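Local coordinates for nuclear import protein MOG1 (Saccharomyces cerevisiae, PDB 1JHS) that binds the Ran-family GTPase Gsp1 and takes part in the Ran-GTPase system that drives nuclear protein import and poly(A)+ mRNA export, at residues P18-A24 / V36-R41; V6-G10 / I58-L62; M1-E5 / Q170-E174. The protein carries 1 engineered substitution. All coordinates share one frame. Numbering follows the deposited sequence.

Contact 1: residues P18-A24 / V36-R41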
# COMPACT_ATOMS: atom_id res chain seq x y z
N PRO A 18 4.52 -3.59 10.56
CA PRO A 18 4.05 -4.30 11.76
C PRO A 18 4.93 -5.45 12.20
O PRO A 18 5.66 -6.03 11.40
CB PRO A 18 2.67 -4.83 11.36
CG PRO A 18 2.26 -3.96 10.19
CD PRO A 18 3.58 -3.78 9.45
N PRO A 19 4.85 -5.81 13.49
CA PRO A 19 5.67 -6.95 13.94
C PRO A 19 5.15 -8.22 13.24
O PRO A 19 3.97 -8.31 12.87
CB PRO A 19 5.45 -6.96 15.45
CG PRO A 19 4.13 -6.22 15.66
CD PRO A 19 4.21 -5.12 14.62
N GLY A 20 6.04 -9.17 13.01
CA GLY A 20 5.63 -10.41 12.36
C GLY A 20 5.68 -10.34 10.85
O GLY A 20 5.36 -11.34 10.18
N PHE A 21 6.06 -9.19 10.30
CA PHE A 21 6.16 -9.03 8.85
C PHE A 21 7.63 -9.22 8.48
O PHE A 21 8.50 -8.60 9.08
CB PHE A 21 5.70 -7.63 8.41
CG PHE A 21 4.22 -7.52 8.21
CD1 PHE A 21 3.34 -7.69 9.28
CD2 PHE A 21 3.68 -7.22 6.94
CE1 PHE A 21 1.96 -7.58 9.10
CE2 PHE A 21 2.31 -7.11 6.76
CZ PHE A 21 1.44 -7.29 7.85
N ILE A 22 7.89 -10.08 7.51
CA ILE A 22 9.25 -10.36 7.10
C ILE A 22 9.61 -9.66 5.80
O ILE A 22 8.76 -9.44 4.93
CB ILE A 22 9.46 -11.88 6.92
CG1 ILE A 22 10.87 -12.17 6.40
CG2 ILE A 22 8.46 -12.43 5.95
CD1 ILE A 22 11.17 -13.65 6.30
N ASP A 23 10.89 -9.29 5.70
CA ASP A 23 11.44 -8.64 4.53
C ASP A 23 11.64 -9.79 3.54
O ASP A 23 12.49 -10.66 3.76
CB ASP A 23 12.78 -8.00 4.89
CG ASP A 23 13.48 -7.38 3.71
OD1 ASP A 23 13.12 -7.69 2.54
OD2 ASP A 23 14.41 -6.58 3.96
N ALA A 24 10.86 -9.80 2.45
CA ALA A 24 10.97 -10.88 1.49
C ALA A 24 12.35 -11.00 0.85
O ALA A 24 12.72 -12.08 0.41
CB ALA A 24 9.88 -10.76 0.40
N VAL A 36 9.82 -5.26 -0.22
CA VAL A 36 8.64 -6.12 -0.09
C VAL A 36 8.59 -6.79 1.28
O VAL A 36 9.55 -7.44 1.68
CB VAL A 36 8.66 -7.25 -1.16
CG1 VAL A 36 7.43 -8.15 -1.03
CG2 VAL A 36 8.75 -6.61 -2.58
N TYR A 37 7.46 -6.62 1.98
CA TYR A 37 7.29 -7.26 3.30
C TYR A 37 6.02 -8.11 3.26
O TYR A 37 5.01 -7.68 2.67
CB TYR A 37 7.14 -6.21 4.40
CG TYR A 37 8.44 -5.56 4.76
CD1 TYR A 37 8.99 -4.58 3.94
CD2 TYR A 37 9.18 -6.01 5.86
CE1 TYR A 37 10.26 -4.06 4.20
CE2 TYR A 37 10.46 -5.50 6.12
CZ TYR A 37 10.99 -4.53 5.28
OH TYR A 37 12.25 -4.02 5.50
N VAL A 38 6.05 -9.30 3.85
CA VAL A 38 4.83 -10.12 3.88
C VAL A 38 4.51 -10.54 5.32
O VAL A 38 5.42 -10.74 6.15
CB VAL A 38 4.91 -11.43 3.04
CG1 VAL A 38 4.99 -11.10 1.54
CG2 VAL A 38 6.09 -12.29 3.50
N ASN A 39 3.22 -10.63 5.61
CA ASN A 39 2.78 -11.00 6.95
C ASN A 39 3.14 -12.48 7.15
O ASN A 39 2.61 -13.34 6.45
CB ASN A 39 1.25 -10.83 7.06
CG ASN A 39 0.74 -11.02 8.48
OD1 ASN A 39 1.30 -11.81 9.25
ND2 ASN A 39 -0.34 -10.32 8.82
N SER A 40 4.05 -12.76 8.09
CA SER A 40 4.45 -14.15 8.37
C SER A 40 3.97 -14.62 9.75
O SER A 40 4.50 -15.59 10.29
CB SER A 40 5.97 -14.30 8.29
OG SER A 40 6.57 -13.51 9.29
N ARG A 41 2.96 -13.94 10.31
CA ARG A 41 2.42 -14.32 11.62
C ARG A 41 1.71 -15.67 11.58
O ARG A 41 1.11 -16.04 10.57
CB ARG A 41 1.40 -13.28 12.09
CG ARG A 41 1.94 -11.87 12.24
CD ARG A 41 0.82 -10.89 12.63
NE ARG A 41 1.35 -9.55 12.86
CZ ARG A 41 0.62 -8.49 13.19
NH1 ARG A 41 -0.70 -8.60 13.32
NH2 ARG A 41 1.20 -7.32 13.41
O HOH W 1 12.39 -6.16 0.28
O HOH W 2 13.80 -4.08 3.31

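Contact 2: residues V6-G10 / I58-L62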
# COMPACT_ATOMS: atom_id res chain seq x y z
N VAL A 6 12.09 0.16 10.17
CA VAL A 6 12.84 -0.75 9.31
C VAL A 6 13.67 0.08 8.38
O VAL A 6 13.33 1.23 8.09
CB VAL A 6 11.94 -1.66 8.42
CG1 VAL A 6 11.28 -2.75 9.25
CG2 VAL A 6 10.91 -0.83 7.69
N GLU A 7 14.77 -0.51 7.91
CA GLU A 7 15.65 0.15 6.97
C GLU A 7 15.38 -0.42 5.59
O GLU A 7 15.33 -1.64 5.41
CB GLU A 7 17.11 -0.11 7.31
CG GLU A 7 17.61 0.69 8.48
CD GLU A 7 19.12 0.62 8.61
OE1 GLU A 7 19.78 -0.13 7.84
OE2 GLU A 7 19.65 1.32 9.48
N LEU A 8 15.19 0.46 4.61
CA LEU A 8 14.94 0.02 3.25
C LEU A 8 16.09 0.43 2.34
O LEU A 8 16.83 1.36 2.65
CB LEU A 8 13.66 0.66 2.70
CG LEU A 8 12.36 0.55 3.51
CD1 LEU A 8 11.23 1.07 2.62
CD2 LEU A 8 12.08 -0.88 3.91
N TYR A 9 16.22 -0.27 1.22
CA TYR A 9 17.25 0.05 0.24
C TYR A 9 18.64 0.25 0.86
O TYR A 9 19.29 1.30 0.69
CB TYR A 9 16.82 1.31 -0.52
CG TYR A 9 15.43 1.21 -1.12
CD1 TYR A 9 14.34 1.86 -0.54
CD2 TYR A 9 15.19 0.42 -2.25
CE1 TYR A 9 13.05 1.73 -1.06
CE2 TYR A 9 13.92 0.28 -2.79
CZ TYR A 9 12.84 0.93 -2.19
OH TYR A 9 11.57 0.79 -2.73
N GLY A 10 19.10 -0.77 1.58
CA GLY A 10 20.42 -0.67 2.19
C GLY A 10 20.56 0.31 3.32
O GLY A 10 21.67 0.52 3.83
N ILE A 58 4.35 -3.39 -0.37
CA ILE A 58 5.37 -3.13 -1.39
C ILE A 58 5.65 -1.63 -1.43
O ILE A 58 4.74 -0.83 -1.44
CB ILE A 58 4.92 -3.53 -2.82
CG1 ILE A 58 4.71 -5.04 -2.93
CG2 ILE A 58 6.02 -3.07 -3.83
CD1 ILE A 58 4.27 -5.46 -4.31
N VAL A 59 6.93 -1.27 -1.42
CA VAL A 59 7.32 0.13 -1.51
C VAL A 59 8.01 0.14 -2.86
O VAL A 59 8.85 -0.73 -3.13
CB VAL A 59 8.33 0.53 -0.41
CG1 VAL A 59 8.77 1.97 -0.61
CG2 VAL A 59 7.70 0.36 0.96
N ASP A 60 7.66 1.08 -3.72
CA ASP A 60 8.25 1.10 -5.05
C ASP A 60 8.72 2.51 -5.41
O ASP A 60 7.96 3.46 -5.30
CB ASP A 60 7.23 0.64 -6.06
CG ASP A 60 7.86 -0.02 -7.28
OD1 ASP A 60 9.09 0.15 -7.49
OD2 ASP A 60 7.13 -0.71 -8.02
N LEU A 61 9.97 2.62 -5.86
CA LEU A 61 10.54 3.92 -6.24
C LEU A 61 10.31 4.05 -7.74
O LEU A 61 10.96 3.36 -8.54
CB LEU A 61 12.03 3.94 -5.92
CG LEU A 61 12.38 3.66 -4.46
CD1 LEU A 61 13.91 3.73 -4.28
CD2 LEU A 61 11.71 4.69 -3.54
N LEU A 62 9.38 4.93 -8.11
CA LEU A 62 9.03 5.11 -9.51
C LEU A 62 9.39 6.50 -10.04
O LEU A 62 9.63 7.42 -9.29
CB LEU A 62 7.53 4.87 -9.68
CG LEU A 62 7.00 3.49 -9.20
CD1 LEU A 62 5.47 3.43 -9.38
CD2 LEU A 62 7.66 2.40 -10.03

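Contact 3: residues M1-E5 / Q170-E174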
# COMPACT_ATOMS: atom_id res chain seq x y z
N MET A 1 -1.33 1.04 17.22
CA MET A 1 -0.50 -0.08 16.68
C MET A 1 0.88 -0.06 17.32
O MET A 1 1.20 0.83 18.12
CB MET A 1 -0.38 0.06 15.15
CG MET A 1 -1.73 0.11 14.45
SD MET A 1 -1.60 0.21 12.65
CE MET A 1 -1.81 -1.53 12.21
N ASN A 2 1.70 -1.05 16.99
CA ASN A 2 3.04 -1.13 17.56
C ASN A 2 4.02 -1.45 16.43
O ASN A 2 4.81 -2.39 16.52
CB ASN A 2 3.08 -2.20 18.66
CG ASN A 2 4.40 -2.24 19.41
OD1 ASN A 2 5.06 -1.23 19.57
ND2 ASN A 2 4.78 -3.42 19.88
N ASN A 3 3.94 -0.65 15.37
CA ASN A 3 4.79 -0.82 14.19
C ASN A 3 6.23 -0.49 14.55
O ASN A 3 6.49 0.35 15.42
CB ASN A 3 4.28 0.10 13.08
CG ASN A 3 2.84 -0.24 12.66
OD1 ASN A 3 2.01 0.65 12.44
ND2 ASN A 3 2.56 -1.53 12.56
N LYS A 4 7.18 -1.16 13.90
CA LYS A 4 8.58 -0.92 14.21
C LYS A 4 9.38 -0.39 13.02
O LYS A 4 9.08 -0.69 11.87
CB LYS A 4 9.21 -2.21 14.71
CG LYS A 4 9.02 -3.35 13.74
CD LYS A 4 9.61 -4.63 14.28
CE LYS A 4 9.53 -5.68 13.20
NZ LYS A 4 10.17 -6.94 13.66
N GLU A 5 10.40 0.39 13.31
CA GLU A 5 11.23 0.97 12.27
C GLU A 5 12.01 -0.06 11.47
O GLU A 5 12.50 -1.05 12.01
CB GLU A 5 12.21 1.99 12.88
CG GLU A 5 13.16 2.59 11.86
CD GLU A 5 13.99 3.74 12.41
OE1 GLU A 5 15.14 3.88 11.98
OE2 GLU A 5 13.50 4.51 13.27
N GLN A 170 -4.65 2.73 8.76
CA GLN A 170 -3.87 3.40 9.80
C GLN A 170 -2.39 3.07 9.58
O GLN A 170 -1.53 3.95 9.65
CB GLN A 170 -4.29 2.94 11.19
CG GLN A 170 -3.54 3.68 12.28
CD GLN A 170 -4.01 3.31 13.67
OE1 GLN A 170 -5.14 2.82 13.85
NE2 GLN A 170 -3.15 3.53 14.66
N LEU A 171 -2.09 1.81 9.28
CA LEU A 171 -0.70 1.41 9.02
C LEU A 171 -0.15 2.22 7.85
O LEU A 171 0.95 2.76 7.92
CB LEU A 171 -0.63 -0.08 8.68
CG LEU A 171 0.66 -0.59 8.04
CD1 LEU A 171 1.85 -0.37 8.99
CD2 LEU A 171 0.51 -2.09 7.73
N LEU A 172 -0.93 2.31 6.78
CA LEU A 172 -0.51 3.04 5.58
C LEU A 172 -0.14 4.49 5.93
O LEU A 172 0.91 5.00 5.52
CB LEU A 172 -1.62 3.03 4.54
CG LEU A 172 -1.26 3.67 3.19
CD1 LEU A 172 -0.28 2.76 2.41
CD2 LEU A 172 -2.57 3.89 2.38
N GLN A 173 -1.00 5.15 6.69
CA GLN A 173 -0.73 6.52 7.07
C GLN A 173 0.50 6.63 7.98
O GLN A 173 1.28 7.58 7.85
CB GLN A 173 -1.99 7.14 7.70
CG GLN A 173 -3.09 7.36 6.63
CD GLN A 173 -4.14 8.39 7.00
OE1 GLN A 173 -4.72 8.34 8.10
NE2 GLN A 173 -4.43 9.32 6.06
N GLU A 174 0.68 5.67 8.87
CA GLU A 174 1.87 5.69 9.75
C GLU A 174 3.15 5.50 8.92
O GLU A 174 4.18 6.12 9.22
CB GLU A 174 1.79 4.62 10.84
CG GLU A 174 0.63 4.85 11.83
CD GLU A 174 0.73 4.00 13.09
OE1 GLU A 174 -0.25 3.96 13.86
OE2 GLU A 174 1.80 3.38 13.33
O HOH W 3 -0.24 3.44 16.30
O HOH W 4 2.82 2.04 15.39

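Contact 1: residues P18-A24 / V36-R41
Phe21, Tyr37 and Arg41 bury the most surface of any residues in this antiparallel beta hairpin. Main-chain bonds set the register: Ile22 N to Val38 O and Val38 N to Ile22 O, both 2.9 Å, then Ala24 N to Val36 O at 2.8 Å. In the non-hydrogen-bonded pairs on either side of Ile22 and Val38, an aromatic ring lies over its partner. Asn39 CB sits 3.9 Å from the Phe21 ring centroid, and Asp23 CA 4.0 Å from that of Tyr37, both CH-pi contacts over the face. Water 2 links Tyr37 OH to Asp23 OD2, 2.7 Å from each, while Asp23 OD1 is hydrogen-bonded to Ser25 OG. Arg41 reaches back to the type II turn Pro18-Phe21, donating to Pro19 O from NE (2.9 Å) and NH2 (3.0 Å); NH2 also forms a salt bridge with Asp49, and the guanidinium makes a cation-pi contact with Phe47. Gly20 suits this turn by its positive phi, and a CB there would run into Arg41 CG. Strand 21-23 is an edge strand of the seven-stranded sheet; strand 34-39 pairs on its other side with 56-63, and Tyr37 faces Val6 and Leu8 of strand 4-8.

Contact 2: residues V6-G10 / I58-L62
This is sheet-on-sheet packing: the end of strand 4-8, in the small three-stranded sheet, lies across a face of the large seven-stranded one at strand 56-63. No hydrogen bond joins the two segments, and the nearest CA atoms, those of Leu8 and Val59, are 9.0 Å apart, so side chains must fill the gap. Leu8 and Tyr9 point at Val59 and Leu61, two residues apart on strand 56-63 and therefore on the same face, while the CA-to-CB bond of Asp60, between them, points away, and its carboxylate is hydrogen-bonded to Thr33 and Gln34. Leu8 CD1 meets Val59 CG2 at 4.0 Å. Tyr9 buries the largest area of any residue here. Leu61 CD1 lies 3.7 Å from its ring centroid, 15° off the normal, in a CH-pi contact over the ring face, and Val59 CG1 comes to the ring edge, 4.3 Å from Tyr9 CE1. The ring thus slots in beside both aliphatic side chains, with its OH hydrogen-bonded to Thr33 O in the loop just before strand 34-39. Leu186 near the C terminus touches both Tyr9 and Leu61, while Val140 touches Val59 and Leu61 from the adjacent strand 138-147. Two antiparallel sheets meeting through an apolar layer, with an aromatic ring near one end, form part of the alpha/beta Mog1 fold, which belongs to the same clan as PsbP.

Contact 3: residues M1-E5 / Q170-E174
Here the irregular N-terminal arm leading into strand 4-8 packs on helix 163-178 of the Mog1 fold, at the protein surface. Met1 extends its side chain toward the helix: its CG lies 3.7 Å from Gln170 NE2, and its CE touches Leu171 CB at 4.0 Å. The terminal amino group, Met1 N, stands 4.6 Å from Glu174 OE1, too far for a salt bridge, but water 3 spans the gap, accepting from Met1 N (2.8 Å) and donating to Glu174 OE1 (2.5 Å). Gln170 NE2, one helical turn back, donates to that same Glu174 OE1 at 3.0 Å, so OE1 accepts from both Gln170 and water 3. Asn2 turns away. Asn3 points back at the helix, its amide group against Leu171 and close to the Glu174 carboxylate, while Pro18 packs on both Asn3 and Leu171. A second solvent bridge completes the joint: water 4 accepts from Asn3 N at 2.9 Å and donates to Glu174 OE2 at 2.7 Å.

From the N terminus, the chain starts in contact 3, and its first strand runs straight on from 1-5 into the 6-10 segment of contact 2. After strand 13-17, residues 18-24 open contact 1, which closes a beta hairpin when 36-41 returns. Strand 56-63 then closes contact 2 round that hairpin, and helix 163-178, near the end of the chain, closes contact 3 round both; the three loops nest without crossing. Contact 1 builds the margin of the large sheet, contact 2 lays the small sheet on it, and contact 3 fastens the arm to the helix. Tyr37 OH comes 3.9 Å from Glu7 O between contacts 1 and 2, and Pro19 CD 3.4 Å from Asn2 O between 1 and 3.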